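Local coordinates for aminoglycoside 3'-phosphotransferase AphA1-IAB (Acinetobacter baumannii, PDB 4GKH), which phosphorylates kanamycin and structurally related aminoglycosides at the 3'-hydroxyl, using a nucleoside triphosphate such as ATP, and so confers antibiotic resistance, at residues L76-P81 against R131-I135; F108-E112 against G238-P242; D166-R171 against L266-E270; D192-G198 against I223-D229. All coordinates share one frame. Where two conformers were deposited one is given. Residue numbers count along the deposited sequence, not the author numbering.

Contact 1. Residues L76-P81 against R131-I135; sequences LTAFMP and RLHSI
In this protein-kinase-like fold the turn between helix 61-76 and strand 85-91 rests on the C-terminal end of helix 118-133, much as the loop after helix C in protein kinases packs on helix E. It thereby joins the N-terminal lobe to the C-terminal one. L76 to F79 keep near-helical backbone angles, with F79 N and M80 N both bonded to L76 O (2.8 and 3.0 Å); M80 then turns extended (phi/psi -141/155) and leads into P81. The CA atoms of M80 and L132 lie 7.2 Å apart, those of F79 and I135 7.5 Å. No hydrogen bond crosses, and the contact is mostly apolar.

R131 sets its CB 4.0 Å from the SE of M80, a selenomethionine in the mmm rotamer whose CE lies over one face of the R131 guanidinium; R131 NH1 is 3.5 Å from P81 CD. L132 brings its CD1 to 3.9 Å from M80 CG and 4.1 Å from L76 CD1. H133 turns to D229 and Y252; S134 then bonds back to R131 O through N (3.0 Å) and OG (2.6 Å). I135, rotamer mt, pushes CD1 to 3.6 Å from F79 CB and 3.9 Å from L76 CD1. Its CG2 makes a CH-pi contact over the F79 ring, 4.3 Å from the centroid.

Contact 2. Residues F108-E112 against G238-P242; sequences FQVLE and GEFSP
This is a small, largely apolar surface contact within the C-terminal lobe of the protein-kinase-like fold. It sets the short helix 107-113, just after the strand 105-106, against the loop that links helix 227-237 to helix 242-252. F108 to E112 are regular helix, with E112 N bonded to F108 O at 3.0 Å. Opposite, G238 to F240 curl through negative phi/psi values before S241 opens out (-172/127) as the N-cap of helix 242-252, its OG bonded to L244 N.

F240 is the central piece. Its CA comes 8.9 Å from that of L111, and with chi1 m its ring reaches toward the helix. L111, rotamer tp, lays CD2 almost on the ring normal, 3.2 Å from the F240 centroid, a close CH-pi contact. E112 CG meets the ring edge 4.1 Å from F240 CE2, while E239 brings OE2 to 3.8 Å from F108 CE1, near the plane of that ring. The E239 side chain also comes within about 5 Å of kanamycin at the nearest atoms, and on the helix Q109, with its CA-to-CB bond turned away, touches the inhibitor 1-NA-PP1. The two phenyl planes stand at 69° with centroids 5.7 Å apart, and F108 CE1 is 3.6 Å from F240 CZ.

Contact 3. Residues D166-R171 against L266-E270; sequences DFDDER and LMLDE. With KAN (kanamycin a), chain M.
E270 gathers the polar centre of this kanamycin-binding corner, where D168, R171 and E270 form a salt-bridge network. E270 OE2 accepts from D168 N (2.7 Å) and from R171 NE in a salt bridge (2.9 Å), with a weak third bond from R171 NH2 at 3.4 Å. R171 NH2 also bridges to D168 OD2 at 2.9 Å; the arginine thus offsets two carboxylates whose D168 OD2 and E270 OE2 stand 3.5 Å apart.

Kanamycin binds beside this network. Its N3 donates to E270 OE1 (2.7 Å), D166 O and D168 OD1 (both 2.9 Å); its O13 donates to D168 OD1 (3.1 Å) and its N2 to D269 O (2.7 Å). This lining of carboxylates and carbonyls suits an aminoglycoside with several amino groups, which also bonds to D199, the likely proton acceptor, and to the C-terminal F272. A water donates to D168 OD2 (2.6 Å) and L266 O (2.9 Å).

The loop 166-171 is extended at F167 and D168, then turns with R171 N on D168 O (3.0 Å). Its CA atoms come nearest at F167 and E270, 5.8 Å, where F167 CB is 3.5 Å from E270 OE2. R171 NH2 lies 4.0 Å from L266 CB, and selenomethionine M267 sets its CG over the R171 guanidinium, 3.6 Å from NH1.

Contact 4. Residues D192-G198 against I223-D229; sequences DSVVTHG and IADRYQD
Strand 193-196 pairs antiparallel with 224-225, after which the chain turns into helix 227-237. V194 and A224 form the hydrogen-bonded pair (V194 N to A224 O 2.9 Å, A224 N to V194 O 3.1 Å), flanked by non-hydrogen-bonded S193-D225 and V195-I223. D192 N donates to D225 OD2 (2.7 Å), which K261 also bridges, and D225 OD1 caps Y227 N at 2.8 Å. D192 O takes R226 N (3.1 Å); its carboxylate holds R226 through OD1 to NH2 (3.0 Å) and OD2 to NE (2.7 Å), leaving R226 NH1 for Y252. T196 OG1 bonds to G222 O.

D229 reaches back from the helix: OD2 accepts H197 N (2.9 Å) and H133 NE2, OD1 accepts G198 N (3.0 Å). Q228 NE2 donates to G198 O (3.0 Å), G198 sitting at phi 99°. H197 turns its imidazole to I216 O and D199 N. As with the helix F aspartate of protein kinases, D229 fixes the backbone of the catalytic loop, here the HGD motif ending in D199, the probable proton acceptor.

Contact 1 opens first, at 76-81 after helix 61-76. Before it closes at 131-135, contact 2 has opened at 108-112, so the two cross and helix 118-133 falls in both loops. Contact 3 opens at 166-171 and contact 4 at 192-198. Contact 4 closes soonest, at 223-229, inside both larger loops; contact 2 closes next at 238-242, and contact 3 last at 266-270, crossing contact 2. Contact 1 joins the two lobes, whereas contacts 2, 3 and 4 tie parts of the C-terminal lobe around the kanamycin site. Contacts 1 and 4 touch directly, H133 NE2 lying 2.8 Å from D229 OD2; contacts 1 and 3 sit on opposite sides of the chain's centre.

Contact 1. Residues L76-P81 against R131-I135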
# COMPACT_ATOMS: atom_id res chain seq x y z
N LEU A 76 5.08 -4.37 -12.09
CA LEU A 76 5.48 -3.01 -11.76
C LEU A 76 7.00 -2.84 -11.67
O LEU A 76 7.53 -1.72 -11.79
CB LEU A 76 4.79 -2.57 -10.47
CG LEU A 76 5.02 -1.14 -9.97
CD1 LEU A 76 4.65 -0.12 -11.04
CD2 LEU A 76 4.21 -0.91 -8.70
N THR A 77 7.71 -3.94 -11.51
CA THR A 77 9.16 -3.90 -11.38
C THR A 77 9.87 -3.33 -12.62
O THR A 77 11.00 -2.83 -12.53
CB THR A 77 9.73 -5.29 -11.04
OG1 THR A 77 11.15 -5.20 -10.90
CG2 THR A 77 9.41 -6.28 -12.12
N ALA A 78 9.20 -3.37 -13.76
CA ALA A 78 9.74 -2.76 -14.98
C ALA A 78 9.79 -1.23 -14.85
O ALA A 78 10.58 -0.56 -15.55
CB ALA A 78 8.92 -3.16 -16.18
N PHE A 79 8.96 -0.69 -13.95
CA PHE A 79 8.78 0.76 -13.85
C PHE A 79 9.26 1.43 -12.54
O PHE A 79 9.63 2.61 -12.53
CB PHE A 79 7.31 1.11 -14.10
CG PHE A 79 6.78 0.57 -15.38
CD1 PHE A 79 6.96 1.26 -16.57
CD2 PHE A 79 6.11 -0.65 -15.42
CE1 PHE A 79 6.48 0.76 -17.76
CE2 PHE A 79 5.63 -1.16 -16.60
CZ PHE A 79 5.81 -0.46 -17.78
N MSE A 80 9.25 0.69 -11.44
CA MSE A 80 9.52 1.25 -10.12
C MSE A 80 10.37 0.28 -9.30
O MSE A 80 10.32 -0.93 -9.53
CB MSE A 80 8.19 1.51 -9.39
CG MSE A 80 7.27 2.51 -10.10
SE MSE A 80 8.01 4.30 -10.17
CE MSE A 80 7.82 4.74 -8.28
N PRO A 81 11.12 0.80 -8.31
CA PRO A 81 11.90 -0.05 -7.41
C PRO A 81 11.03 -0.78 -6.38
O PRO A 81 10.38 -0.13 -5.58
CB PRO A 81 12.83 0.94 -6.71
CG PRO A 81 12.11 2.24 -6.76
CD PRO A 81 11.35 2.24 -8.06
N ARG A 131 6.46 10.02 -9.95
CA ARG A 131 7.02 9.00 -10.85
C ARG A 131 6.00 7.92 -11.13
O ARG A 131 5.72 7.59 -12.30
CB ARG A 131 8.27 8.34 -10.26
CG ARG A 131 9.54 9.16 -10.35
CD ARG A 131 10.65 8.50 -9.54
NE ARG A 131 11.01 7.17 -10.05
CZ ARG A 131 11.81 6.32 -9.41
NH1 ARG A 131 12.09 5.14 -9.95
NH2 ARG A 131 12.33 6.65 -8.23
N LEU A 132 5.45 7.35 -10.06
CA LEU A 132 4.44 6.29 -10.20
C LEU A 132 3.27 6.73 -11.06
O LEU A 132 2.82 6.01 -11.97
CB LEU A 132 3.92 5.87 -8.82
CG LEU A 132 2.92 4.71 -8.85
CD1 LEU A 132 3.60 3.43 -9.31
CD2 LEU A 132 2.28 4.53 -7.47
N HIS A 133 2.76 7.92 -10.78
CA HIS A 133 1.63 8.46 -11.51
C HIS A 133 1.95 8.92 -12.92
O HIS A 133 1.05 9.29 -13.67
CB HIS A 133 0.94 9.56 -10.69
CG HIS A 133 0.25 9.03 -9.48
ND1 HIS A 133 -0.49 9.83 -8.63
CD2 HIS A 133 0.19 7.77 -8.97
CE1 HIS A 133 -0.98 9.08 -7.65
NE2 HIS A 133 -0.59 7.83 -7.84
N SER A 134 3.23 8.89 -13.31
CA SER A 134 3.61 9.27 -14.67
C SER A 134 3.69 8.07 -15.60
O SER A 134 3.90 8.22 -16.81
CB SER A 134 4.95 10.00 -14.68
OG SER A 134 6.01 9.10 -14.40
N ILE A 135 3.53 6.86 -15.06
CA ILE A 135 3.57 5.67 -15.92
C ILE A 135 2.35 5.73 -16.85
O ILE A 135 1.22 5.85 -16.37
CB ILE A 135 3.50 4.37 -15.11
CG1 ILE A 135 4.71 4.24 -14.17
CG2 ILE A 135 3.42 3.16 -16.06
CD1 ILE A 135 4.54 3.15 -13.12

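Contact 2. Residues F108-E112 against G238-P242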
# COMPACT_ATOMS: atom_id res chain seq x y z
N PHE A 108 7.52 6.02 7.99
CA PHE A 108 7.03 6.32 9.34
C PHE A 108 8.17 6.29 10.36
O PHE A 108 8.35 7.23 11.16
CB PHE A 108 5.94 5.33 9.73
CG PHE A 108 5.38 5.55 11.12
CD1 PHE A 108 4.35 6.45 11.33
CD2 PHE A 108 5.88 4.83 12.20
CE1 PHE A 108 3.83 6.63 12.61
CE2 PHE A 108 5.36 5.01 13.47
CZ PHE A 108 4.34 5.91 13.67
N GLN A 109 8.95 5.22 10.31
CA GLN A 109 10.09 5.07 11.22
C GLN A 109 11.10 6.20 11.09
O GLN A 109 11.56 6.74 12.09
CB GLN A 109 10.80 3.73 10.98
CG GLN A 109 9.95 2.50 11.32
CD GLN A 109 10.69 1.18 11.07
OE1 GLN A 109 10.74 0.67 9.95
NE2 GLN A 109 11.28 0.63 12.13
N VAL A 110 11.46 6.56 9.85
CA VAL A 110 12.47 7.59 9.62
C VAL A 110 11.95 8.97 10.04
O VAL A 110 12.70 9.83 10.53
CB VAL A 110 12.89 7.60 8.14
CG1 VAL A 110 13.80 8.76 7.86
CG2 VAL A 110 13.57 6.29 7.77
N LEU A 111 10.65 9.18 9.83
CA LEU A 111 10.05 10.44 10.27
C LEU A 111 10.15 10.57 11.80
O LEU A 111 10.56 11.62 12.33
CB LEU A 111 8.60 10.54 9.79
CG LEU A 111 7.85 11.87 9.94
CD1 LEU A 111 8.61 12.98 9.27
CD2 LEU A 111 6.46 11.76 9.35
N GLU A 112 9.81 9.51 12.53
CA GLU A 112 9.94 9.54 14.01
C GLU A 112 11.38 9.69 14.48
O GLU A 112 11.66 10.32 15.51
CB GLU A 112 9.31 8.30 14.65
CG GLU A 112 7.79 8.20 14.42
CD GLU A 112 7.05 7.38 15.48
OE1 GLU A 112 7.65 6.47 16.08
OE2 GLU A 112 5.85 7.67 15.71
N GLY A 238 -1.29 13.37 8.59
CA GLY A 238 -2.13 14.05 9.57
C GLY A 238 -1.80 13.67 10.99
O GLY A 238 -2.21 14.36 11.93
N GLU A 239 -1.07 12.58 11.17
CA GLU A 239 -0.62 12.20 12.50
C GLU A 239 0.52 13.11 12.97
O GLU A 239 0.79 13.20 14.17
CB GLU A 239 -0.20 10.72 12.55
CG GLU A 239 -0.21 10.12 13.97
CD GLU A 239 0.13 8.63 14.02
OE1 GLU A 239 0.22 8.07 15.15
OE2 GLU A 239 0.29 8.00 12.94
N PHE A 240 1.17 13.78 12.03
CA PHE A 240 2.38 14.55 12.33
C PHE A 240 2.19 16.06 12.24
O PHE A 240 2.61 16.79 13.12
CB PHE A 240 3.52 14.12 11.39
CG PHE A 240 3.95 12.69 11.59
CD1 PHE A 240 3.30 11.67 10.92
CD2 PHE A 240 4.99 12.38 12.45
CE1 PHE A 240 3.69 10.36 11.11
CE2 PHE A 240 5.38 11.07 12.64
CZ PHE A 240 4.73 10.06 11.97
N SER A 241 1.54 16.53 11.17
CA SER A 241 1.58 17.96 10.87
C SER A 241 0.65 18.38 9.74
O SER A 241 0.72 17.84 8.64
CB SER A 241 3.01 18.35 10.48
OG SER A 241 3.02 19.49 9.64
N PRO A 242 -0.20 19.39 10.00
CA PRO A 242 -1.02 19.95 8.92
C PRO A 242 -0.14 20.54 7.83
O PRO A 242 -0.52 20.50 6.66
CB PRO A 242 -1.81 21.07 9.61
CG PRO A 242 -1.77 20.73 11.06
CD PRO A 242 -0.44 20.08 11.28

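Contact 3. Residues D166-R171 against L266-E270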
# COMPACT_ATOMS: atom_id res chain seq x y z
N ASP A 166 -11.09 0.59 13.61
CA ASP A 166 -9.93 1.24 13.01
C ASP A 166 -10.30 2.44 12.13
O ASP A 166 -9.49 2.87 11.32
CB ASP A 166 -9.11 0.21 12.21
CG ASP A 166 -7.67 0.66 11.94
OD1 ASP A 166 -7.12 1.43 12.76
OD2 ASP A 166 -7.09 0.24 10.91
N PHE A 167 -11.52 2.96 12.26
CA PHE A 167 -11.92 4.10 11.43
C PHE A 167 -11.15 5.36 11.83
O PHE A 167 -10.66 5.46 12.96
CB PHE A 167 -13.42 4.39 11.58
CG PHE A 167 -14.33 3.33 11.01
CD1 PHE A 167 -13.87 2.42 10.07
CD2 PHE A 167 -15.66 3.24 11.44
CE1 PHE A 167 -14.73 1.46 9.54
CE2 PHE A 167 -16.51 2.28 10.93
CZ PHE A 167 -16.05 1.39 9.99
N ASP A 168 -11.07 6.33 10.93
CA ASP A 168 -10.51 7.66 11.25
C ASP A 168 -11.32 8.39 12.33
O ASP A 168 -12.45 8.00 12.64
CB ASP A 168 -10.45 8.54 10.00
CG ASP A 168 -9.52 8.00 8.95
OD1 ASP A 168 -8.45 7.44 9.31
OD2 ASP A 168 -9.86 8.13 7.75
N ASP A 169 -10.75 9.46 12.89
CA ASP A 169 -11.40 10.16 14.00
C ASP A 169 -12.76 10.75 13.62
O ASP A 169 -13.68 10.75 14.44
CB ASP A 169 -10.49 11.25 14.57
CG ASP A 169 -9.33 10.68 15.38
OD1 ASP A 169 -9.49 9.58 15.94
OD2 ASP A 169 -8.27 11.34 15.45
N GLU A 170 -12.87 11.26 12.39
CA GLU A 170 -14.14 11.81 11.90
C GLU A 170 -15.28 10.80 12.02
O GLU A 170 -16.43 11.18 12.23
CB GLU A 170 -14.04 12.22 10.43
CG GLU A 170 -13.00 13.27 10.12
CD GLU A 170 -11.66 12.66 9.76
OE1 GLU A 170 -11.29 12.71 8.57
OE2 GLU A 170 -10.98 12.13 10.67
N ARG A 171 -14.95 9.51 11.88
CA ARG A 171 -15.98 8.46 11.87
C ARG A 171 -15.88 7.49 13.05
O ARG A 171 -16.26 6.32 12.96
CB ARG A 171 -15.92 7.68 10.55
CG ARG A 171 -16.24 8.54 9.34
CD ARG A 171 -15.81 7.88 8.04
NE ARG A 171 -14.38 8.00 7.79
CZ ARG A 171 -13.80 9.09 7.30
NH1 ARG A 171 -14.53 10.16 7.02
NH2 ARG A 171 -12.49 9.11 7.10
N LEU A 266 -10.63 8.51 1.40
CA LEU A 266 -10.45 8.25 2.83
C LEU A 266 -11.56 7.33 3.33
O LEU A 266 -11.32 6.38 4.07
CB LEU A 266 -10.51 9.56 3.61
CG LEU A 266 -9.30 10.48 3.41
CD1 LEU A 266 -9.55 11.83 4.06
CD2 LEU A 266 -8.08 9.81 3.99
N MSE A 267 -12.78 7.63 2.92
CA MSE A 267 -13.90 6.81 3.36
C MSE A 267 -13.79 5.40 2.76
O MSE A 267 -14.06 4.40 3.44
CB MSE A 267 -15.22 7.49 3.02
CG MSE A 267 -15.47 8.77 3.82
SE MSE A 267 -17.18 9.54 3.44
CE MSE A 267 -18.22 8.52 4.71
N LEU A 268 -13.36 5.30 1.52
CA LEU A 268 -13.25 3.98 0.89
C LEU A 268 -12.23 3.12 1.61
O LEU A 268 -12.42 1.91 1.79
CB LEU A 268 -12.91 4.11 -0.60
CG LEU A 268 -12.83 2.83 -1.45
CD1 LEU A 268 -14.18 2.13 -1.50
CD2 LEU A 268 -12.36 3.19 -2.85
N ASP A 269 -11.14 3.73 2.06
CA ASP A 269 -10.09 2.97 2.73
C ASP A 269 -10.53 2.42 4.09
O ASP A 269 -9.89 1.49 4.60
CB ASP A 269 -8.77 3.76 2.83
CG ASP A 269 -7.55 2.85 3.03
OD1 ASP A 269 -7.42 1.85 2.30
OD2 ASP A 269 -6.71 3.14 3.91
N GLU A 270 -11.60 2.97 4.66
CA GLU A 270 -12.16 2.43 5.92
C GLU A 270 -12.56 0.97 5.78
O GLU A 270 -12.59 0.21 6.77
CB GLU A 270 -13.36 3.24 6.40
CG GLU A 270 -13.11 4.73 6.68
CD GLU A 270 -12.23 5.00 7.90
OE1 GLU A 270 -11.29 4.23 8.15
OE2 GLU A 270 -12.48 6.01 8.60
C1 KAN M . -4.46 -0.27 7.87
C2 KAN M . -3.20 -0.54 7.08
C3 KAN M . -3.47 -1.26 5.78
C4 KAN M . -4.16 -2.59 6.10
C5 KAN M . -5.46 -2.28 6.82
C6 KAN M . -6.07 -3.65 7.13
C7 KAN M . -7.79 3.82 8.29
C8 KAN M . -6.65 3.45 9.20
C9 KAN M . -5.62 2.64 8.38
C10 KAN M . -6.25 1.33 7.85
C11 KAN M . -7.41 1.75 6.90
C12 KAN M . -8.43 2.55 7.70
C13 KAN M . -5.40 4.64 10.96
C14 KAN M . -5.70 6.00 11.59
C15 KAN M . -5.13 7.18 10.83
C16 KAN M . -3.63 7.01 10.74
C17 KAN M . -3.38 5.70 10.00
C18 KAN M . -1.89 5.47 9.66
N1 KAN M . -7.35 -3.47 7.83
N2 KAN M . -8.05 0.54 6.37
N3 KAN M . -8.75 4.56 9.14
N4 KAN M . -5.42 8.43 11.55
O5 KAN M . -5.16 -1.55 8.04
O6 KAN M . -2.55 0.71 6.82
O7 KAN M . -2.21 -1.50 5.13
O8 KAN M . -4.48 -3.30 4.89
O9 KAN M . -5.30 0.58 7.07
O10 KAN M . -4.40 2.42 9.13
O11 KAN M . -6.12 4.69 9.73
O12 KAN M . -3.97 4.58 10.74
O13 KAN M . -7.12 6.07 11.74
O14 KAN M . -3.10 8.10 9.98
O15 KAN M . -1.77 4.30 8.80
O HOH W 1 -9.14 6.36 5.93

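Contact 4. Residues D192-G198 against I223-D229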
# COMPACT_ATOMS: atom_id res chain seq x y z
N ASP A 192 -9.59 10.86 -12.60
CA ASP A 192 -8.35 11.33 -13.21
C ASP A 192 -7.42 10.13 -13.04
O ASP A 192 -6.72 10.01 -12.03
CB ASP A 192 -7.85 12.53 -12.41
CG ASP A 192 -6.62 13.15 -13.00
OD1 ASP A 192 -6.08 12.60 -13.98
OD2 ASP A 192 -6.18 14.19 -12.46
N SER A 193 -7.48 9.21 -14.00
CA SER A 193 -6.91 7.86 -13.82
C SER A 193 -5.42 7.80 -14.08
O SER A 193 -4.93 8.31 -15.08
CB SER A 193 -7.61 6.86 -14.74
OG SER A 193 -9.01 6.83 -14.50
N VAL A 194 -4.70 7.15 -13.17
CA VAL A 194 -3.27 6.97 -13.31
C VAL A 194 -2.96 5.59 -12.76
O VAL A 194 -3.83 4.95 -12.16
CB VAL A 194 -2.49 7.99 -12.46
CG1 VAL A 194 -2.78 9.43 -12.94
CG2 VAL A 194 -2.85 7.81 -10.99
N VAL A 195 -1.73 5.13 -12.94
CA VAL A 195 -1.30 3.91 -12.25
C VAL A 195 -1.13 4.20 -10.75
O VAL A 195 -0.35 5.08 -10.37
CB VAL A 195 0.05 3.39 -12.82
CG1 VAL A 195 0.50 2.15 -12.05
CG2 VAL A 195 -0.06 3.08 -14.34
N THR A 196 -1.87 3.48 -9.91
CA THR A 196 -1.81 3.73 -8.47
C THR A 196 -1.23 2.55 -7.71
O THR A 196 -1.25 1.40 -8.19
CB THR A 196 -3.20 4.06 -7.84
OG1 THR A 196 -4.07 2.93 -8.01
CG2 THR A 196 -3.81 5.31 -8.48
N HIS A 197 -0.72 2.83 -6.52
CA HIS A 197 -0.15 1.80 -5.66
C HIS A 197 -1.28 1.09 -4.91
O HIS A 197 -1.30 -0.14 -4.79
CB HIS A 197 0.79 2.48 -4.64
CG HIS A 197 1.39 1.53 -3.66
ND1 HIS A 197 0.73 1.11 -2.53
CD2 HIS A 197 2.61 0.95 -3.61
CE1 HIS A 197 1.50 0.29 -1.84
NE2 HIS A 197 2.65 0.17 -2.48
N GLY A 198 -2.22 1.87 -4.39
CA GLY A 198 -3.36 1.31 -3.68
C GLY A 198 -3.30 1.32 -2.16
O GLY A 198 -4.34 1.25 -1.50
N ILE A 223 -5.01 0.67 -12.25
CA ILE A 223 -5.50 1.97 -12.69
C ILE A 223 -6.63 2.45 -11.76
O ILE A 223 -7.62 1.75 -11.54
CB ILE A 223 -5.99 1.94 -14.14
CG1 ILE A 223 -4.83 1.54 -15.08
CG2 ILE A 223 -6.58 3.30 -14.53
CD1 ILE A 223 -5.24 1.27 -16.54
N ALA A 224 -6.47 3.65 -11.21
CA ALA A 224 -7.47 4.27 -10.32
C ALA A 224 -7.29 5.79 -10.32
O ALA A 224 -6.38 6.32 -10.97
CB ALA A 224 -7.34 3.70 -8.91
N ASP A 225 -8.15 6.51 -9.62
CA ASP A 225 -7.99 7.97 -9.56
C ASP A 225 -6.72 8.29 -8.77
O ASP A 225 -6.39 7.57 -7.82
CB ASP A 225 -9.22 8.62 -8.89
CG ASP A 225 -9.16 10.13 -8.92
OD1 ASP A 225 -8.55 10.72 -7.99
OD2 ASP A 225 -9.71 10.73 -9.86
N ARG A 226 -6.00 9.36 -9.12
CA ARG A 226 -4.75 9.68 -8.41
C ARG A 226 -4.97 9.93 -6.91
O ARG A 226 -4.06 9.73 -6.10
CB ARG A 226 -4.00 10.85 -9.07
CG ARG A 226 -4.71 12.19 -9.05
CD ARG A 226 -3.90 13.29 -9.77
NE ARG A 226 -4.01 13.24 -11.22
CZ ARG A 226 -3.00 13.03 -12.06
NH1 ARG A 226 -1.77 12.85 -11.61
NH2 ARG A 226 -3.22 12.99 -13.37
N TYR A 227 -6.17 10.33 -6.51
CA TYR A 227 -6.45 10.57 -5.09
C TYR A 227 -6.50 9.28 -4.24
O TYR A 227 -6.52 9.35 -3.01
CB TYR A 227 -7.72 11.41 -4.91
CG TYR A 227 -7.49 12.89 -5.08
CD1 TYR A 227 -7.27 13.44 -6.34
CD2 TYR A 227 -7.51 13.75 -3.98
CE1 TYR A 227 -7.05 14.81 -6.51
CE2 TYR A 227 -7.29 15.12 -4.13
CZ TYR A 227 -7.07 15.64 -5.40
OH TYR A 227 -6.86 16.99 -5.55
N GLN A 228 -6.52 8.12 -4.88
CA GLN A 228 -6.39 6.87 -4.12
C GLN A 228 -5.09 6.86 -3.33
O GLN A 228 -5.05 6.41 -2.19
CB GLN A 228 -6.43 5.64 -5.04
CG GLN A 228 -6.03 4.33 -4.32
CD GLN A 228 -6.99 3.98 -3.18
OE1 GLN A 228 -8.15 4.41 -3.18
NE2 GLN A 228 -6.51 3.20 -2.20
N ASP A 229 -4.02 7.35 -3.94
CA ASP A 229 -2.72 7.36 -3.29
C ASP A 229 -2.53 8.62 -2.46
O ASP A 229 -2.01 8.57 -1.34
CB ASP A 229 -1.58 7.22 -4.32
CG ASP A 229 -1.54 5.80 -4.96
OD1 ASP A 229 -2.02 4.83 -4.32
OD2 ASP A 229 -1.01 5.68 -6.10